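Long-range contact in peptide methionine sulfoxide reductase MsrA (Treponema denticola ATCC 35405, PDB 5FA9), which probably repairs oxidised proteins by reducing both the S and R forms of methionine sulfoxide to methionine, through fused MsrA and MsrB domains: residues D59-H71 and P233-Q245. The protein carries 2 engineered substitutions. Residues are numbered along the deposited sequence; the frame is centred on the assembly and turned at random.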
# COMPACT_ATOMS: atom_id res chain seq x y z
N ASP B 59 -3.17 -0.70 -6.39
CA ASP B 59 -2.97 -2.14 -6.34
C ASP B 59 -2.37 -2.61 -7.67
O ASP B 59 -3.03 -2.52 -8.71
CB ASP B 59 -4.28 -2.87 -6.05
CG ASP B 59 -4.08 -4.34 -5.75
OD1 ASP B 59 -2.94 -4.84 -5.86
OD2 ASP B 59 -5.08 -5.01 -5.40
N SER B 60 -1.14 -3.10 -7.63
CA SER B 60 -0.43 -3.49 -8.84
C SER B 60 -1.05 -4.71 -9.51
O SER B 60 -0.75 -5.01 -10.67
CB SER B 60 1.04 -3.76 -8.52
OG SER B 60 1.18 -4.80 -7.56
N SER B 61 -1.90 -5.43 -8.78
CA SER B 61 -2.58 -6.60 -9.33
C SER B 61 -3.69 -6.19 -10.30
O SER B 61 -4.13 -6.99 -11.12
CB SER B 61 -3.15 -7.47 -8.21
OG SER B 61 -4.42 -6.99 -7.79
N VAL B 62 -4.14 -4.94 -10.19
CA VAL B 62 -5.18 -4.43 -11.06
C VAL B 62 -4.59 -3.52 -12.14
O VAL B 62 -4.79 -3.76 -13.34
CB VAL B 62 -6.25 -3.65 -10.28
CG1 VAL B 62 -7.27 -3.04 -11.23
CG2 VAL B 62 -6.94 -4.56 -9.27
N VAL B 63 -3.88 -2.49 -11.71
CA VAL B 63 -3.23 -1.57 -12.64
C VAL B 63 -1.71 -1.57 -12.43
O VAL B 63 -1.23 -1.42 -11.30
CB VAL B 63 -3.79 -0.13 -12.52
CG1 VAL B 63 -3.73 0.36 -11.08
CG2 VAL B 63 -3.06 0.82 -13.46
N SER B 64 -0.96 -1.76 -13.51
CA SER B 64 0.49 -1.79 -13.43
C SER B 64 1.07 -0.38 -13.45
O SER B 64 0.41 0.57 -13.87
CB SER B 64 1.07 -2.61 -14.58
OG SER B 64 0.76 -2.03 -15.83
N LEU B 65 2.31 -0.25 -12.98
CA LEU B 65 3.04 1.01 -13.05
C LEU B 65 3.14 1.48 -14.50
O LEU B 65 3.12 2.68 -14.78
CB LEU B 65 4.44 0.85 -12.44
CG LEU B 65 5.34 2.09 -12.45
CD1 LEU B 65 4.67 3.25 -11.72
CD2 LEU B 65 6.70 1.78 -11.85
N GLN B 66 3.25 0.52 -15.41
CA GLN B 66 3.34 0.81 -16.84
C GLN B 66 2.11 1.55 -17.34
O GLN B 66 2.22 2.54 -18.07
CB GLN B 66 3.54 -0.48 -17.64
CG GLN B 66 4.96 -1.04 -17.61
CD GLN B 66 5.43 -1.38 -16.21
OE1 GLN B 66 4.71 -2.00 -15.43
NE2 GLN B 66 6.65 -0.96 -15.87
N GLU B 67 0.93 1.08 -16.95
CA GLU B 67 -0.32 1.73 -17.36
C GLU B 67 -0.45 3.11 -16.71
O GLU B 67 -0.89 4.06 -17.36
CB GLU B 67 -1.53 0.86 -17.00
CG GLU B 67 -2.86 1.51 -17.35
CD GLU B 67 -4.05 0.59 -17.14
OE1 GLU B 67 -5.20 1.07 -17.23
OE2 GLU B 67 -3.83 -0.61 -16.88
N LEU B 68 -0.08 3.21 -15.44
CA LEU B 68 -0.15 4.48 -14.72
C LEU B 68 0.72 5.54 -15.37
O LEU B 68 0.33 6.70 -15.48
CB LEU B 68 0.25 4.29 -13.26
CG LEU B 68 -0.77 3.59 -12.35
CD1 LEU B 68 -0.26 3.56 -10.92
CD2 LEU B 68 -2.12 4.28 -12.43
N LEU B 69 1.92 5.14 -15.79
CA LEU B 69 2.83 6.06 -16.46
C LEU B 69 2.32 6.37 -17.87
O LEU B 69 2.57 7.45 -18.40
CB LEU B 69 4.24 5.49 -16.51
CG LEU B 69 4.94 5.38 -15.15
CD1 LEU B 69 6.36 4.84 -15.31
CD2 LEU B 69 4.96 6.73 -14.45
N ALA B 70 1.62 5.41 -18.46
CA ALA B 70 1.00 5.62 -19.76
C ALA B 70 -0.10 6.67 -19.66
O ALA B 70 -0.20 7.55 -20.51
CB ALA B 70 0.44 4.31 -20.30
N HIS B 71 -0.92 6.57 -18.62
CA HIS B 71 -1.95 7.57 -18.35
C HIS B 71 -1.32 8.93 -18.10
O HIS B 71 -1.82 9.96 -18.56
CB HIS B 71 -2.81 7.17 -17.15
CG HIS B 71 -3.80 6.08 -17.45
ND1 HIS B 71 -4.92 6.29 -18.23
CD2 HIS B 71 -3.85 4.79 -17.05
CE1 HIS B 71 -5.61 5.17 -18.31
NE2 HIS B 71 -4.98 4.24 -17.60
N PRO B 233 -4.27 -21.65 -20.26
CA PRO B 233 -3.45 -20.44 -20.11
C PRO B 233 -3.91 -19.59 -18.94
O PRO B 233 -5.07 -19.18 -18.90
CB PRO B 233 -3.65 -19.71 -21.44
CG PRO B 233 -3.94 -20.80 -22.42
CD PRO B 233 -4.70 -21.85 -21.66
N SER B 234 -3.02 -19.33 -17.99
CA SER B 234 -3.39 -18.63 -16.77
C SER B 234 -2.57 -17.36 -16.58
O SER B 234 -1.36 -17.34 -16.81
CB SER B 234 -3.22 -19.54 -15.56
OG SER B 234 -4.01 -20.71 -15.69
N PHE B 235 -3.24 -16.29 -16.17
CA PHE B 235 -2.60 -15.00 -15.98
C PHE B 235 -2.94 -14.41 -14.61
O PHE B 235 -3.99 -14.73 -14.04
CB PHE B 235 -3.00 -14.02 -17.09
CG PHE B 235 -2.69 -14.51 -18.47
CD1 PHE B 235 -3.60 -15.28 -19.18
CD2 PHE B 235 -1.47 -14.21 -19.07
CE1 PHE B 235 -3.31 -15.73 -20.45
CE2 PHE B 235 -1.18 -14.66 -20.34
CZ PHE B 235 -2.10 -15.42 -21.03
N THR B 236 -2.06 -13.56 -14.09
CA THR B 236 -2.26 -12.97 -12.78
C THR B 236 -3.04 -11.65 -12.86
O THR B 236 -3.59 -11.18 -11.87
CB THR B 236 -0.92 -12.71 -12.07
OG1 THR B 236 -0.17 -11.73 -12.80
CG2 THR B 236 -0.12 -14.00 -11.97
N LYS B 237 -3.07 -11.07 -14.06
CA LYS B 237 -3.78 -9.82 -14.29
C LYS B 237 -3.98 -9.56 -15.77
O LYS B 237 -3.40 -10.25 -16.61
CB LYS B 237 -3.02 -8.64 -13.66
CG LYS B 237 -1.77 -8.24 -14.43
CD LYS B 237 -1.01 -7.13 -13.71
CE LYS B 237 -1.83 -5.86 -13.62
NZ LYS B 237 -2.15 -5.31 -14.96
N ALA B 238 -4.80 -8.57 -16.09
CA ALA B 238 -4.98 -8.13 -17.47
C ALA B 238 -3.85 -7.18 -17.85
O ALA B 238 -3.19 -6.62 -16.98
CB ALA B 238 -6.33 -7.45 -17.64
N ILE B 239 -3.62 -7.02 -19.15
CA ILE B 239 -2.54 -6.17 -19.62
C ILE B 239 -2.85 -4.70 -19.31
O ILE B 239 -1.95 -3.91 -19.00
CB ILE B 239 -2.26 -6.37 -21.13
CG1 ILE B 239 -0.98 -5.64 -21.55
CG2 ILE B 239 -3.45 -5.92 -21.98
CD1 ILE B 239 -0.52 -5.97 -22.95
N THR B 240 -4.13 -4.34 -19.39
CA THR B 240 -4.60 -3.01 -19.01
C THR B 240 -5.92 -3.12 -18.26
O THR B 240 -6.53 -4.18 -18.21
CB THR B 240 -4.80 -2.09 -20.24
OG1 THR B 240 -5.83 -2.62 -21.08
CG2 THR B 240 -3.51 -1.94 -21.04
N THR B 241 -6.36 -2.01 -17.67
CA THR B 241 -7.63 -1.97 -16.97
C THR B 241 -8.80 -1.82 -17.94
O THR B 241 -9.96 -1.89 -17.55
CB THR B 241 -7.68 -0.81 -15.95
OG1 THR B 241 -7.50 0.44 -16.64
CG2 THR B 241 -6.60 -0.97 -14.90
N GLN B 242 -8.47 -1.62 -19.21
CA GLN B 242 -9.47 -1.37 -20.24
C GLN B 242 -9.68 -2.58 -21.15
O GLN B 242 -10.36 -2.49 -22.17
CB GLN B 242 -9.06 -0.16 -21.09
CG GLN B 242 -8.64 1.05 -20.27
CD GLN B 242 -8.35 2.26 -21.13
OE1 GLN B 242 -8.15 2.14 -22.33
NE2 GLN B 242 -8.33 3.43 -20.50
N ALA B 243 -9.10 -3.71 -20.76
CA ALA B 243 -9.13 -4.90 -21.60
C ALA B 243 -10.31 -5.82 -21.31
O ALA B 243 -10.92 -6.37 -22.23
CB ALA B 243 -7.83 -5.68 -21.45
N LEU B 244 -10.65 -5.97 -20.03
CA LEU B 244 -11.63 -6.97 -19.63
C LEU B 244 -12.89 -6.39 -18.99
O LEU B 244 -12.88 -5.27 -18.46
CB LEU B 244 -11.00 -7.97 -18.66
CG LEU B 244 -9.68 -8.61 -19.09
CD1 LEU B 244 -9.24 -9.64 -18.07
CD2 LEU B 244 -9.82 -9.25 -20.46
N GLN B 245 -13.97 -7.16 -19.05
CA GLN B 245 -15.18 -6.89 -18.29
C GLN B 245 -15.57 -8.15 -17.53
O GLN B 245 -15.32 -9.26 -17.99
CB GLN B 245 -16.32 -6.44 -19.21
CG GLN B 245 -16.42 -4.94 -19.40
CD GLN B 245 -17.50 -4.54 -20.38
OE1 GLN B 245 -18.18 -5.40 -20.96
NE2 GLN B 245 -17.68 -3.24 -20.58
O HOH W 1 -6.32 -7.47 -13.57
O HOH W 2 -2.42 -2.54 -15.90
O HOH W 3 -0.21 -4.65 -16.81
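Glu67 of the MsrA helix 65-74 reaches across to Thr241 in the type I beta turn Thr240-Ala243 of the MsrB part, so this buried contact joins the two halves of the fusion enzyme. The Glu67 chain is fully extended, with CG anti to the backbone N (chi1 178°), and presents its carboxylate to the start of the turn. Thr241 N donates to Glu67 OE2 at 3.0 Å, meeting it on the syn side and somewhat out of the carboxylate plane, and more weakly to OE1. Thr241 OG1 lies 2.5 Å from Glu67 OE1, a hydrogen bond so short that its exact length is doubtful. Glu67 OE1 also takes, on its anti lone pair, a bond from His71 NE2 (3.2 Å), which lies one helical turn on and holds the carboxylate at the edge of its ring; His71 ND1 is in turn bonded to Tyr18. Beside this group, Thr241 CG2 packs against Val63 CB at 3.8 Å.

Lys237 runs along the loop 60-64, its CB and CE lying against the carbonyl oxygens of Ser61 and Ser60. Bends at chi3 and chi4 (both -63°) turn the ammonium back toward its own backbone, where NZ donates to Ala238 O at 2.6 Å. NZ also donates weakly across the contact to Val62 O, and to two waters: one also joins Ser64 N and Glu67 OE2, and the other, 2.8 Å from Lys237 NZ, donates to Ile239 O.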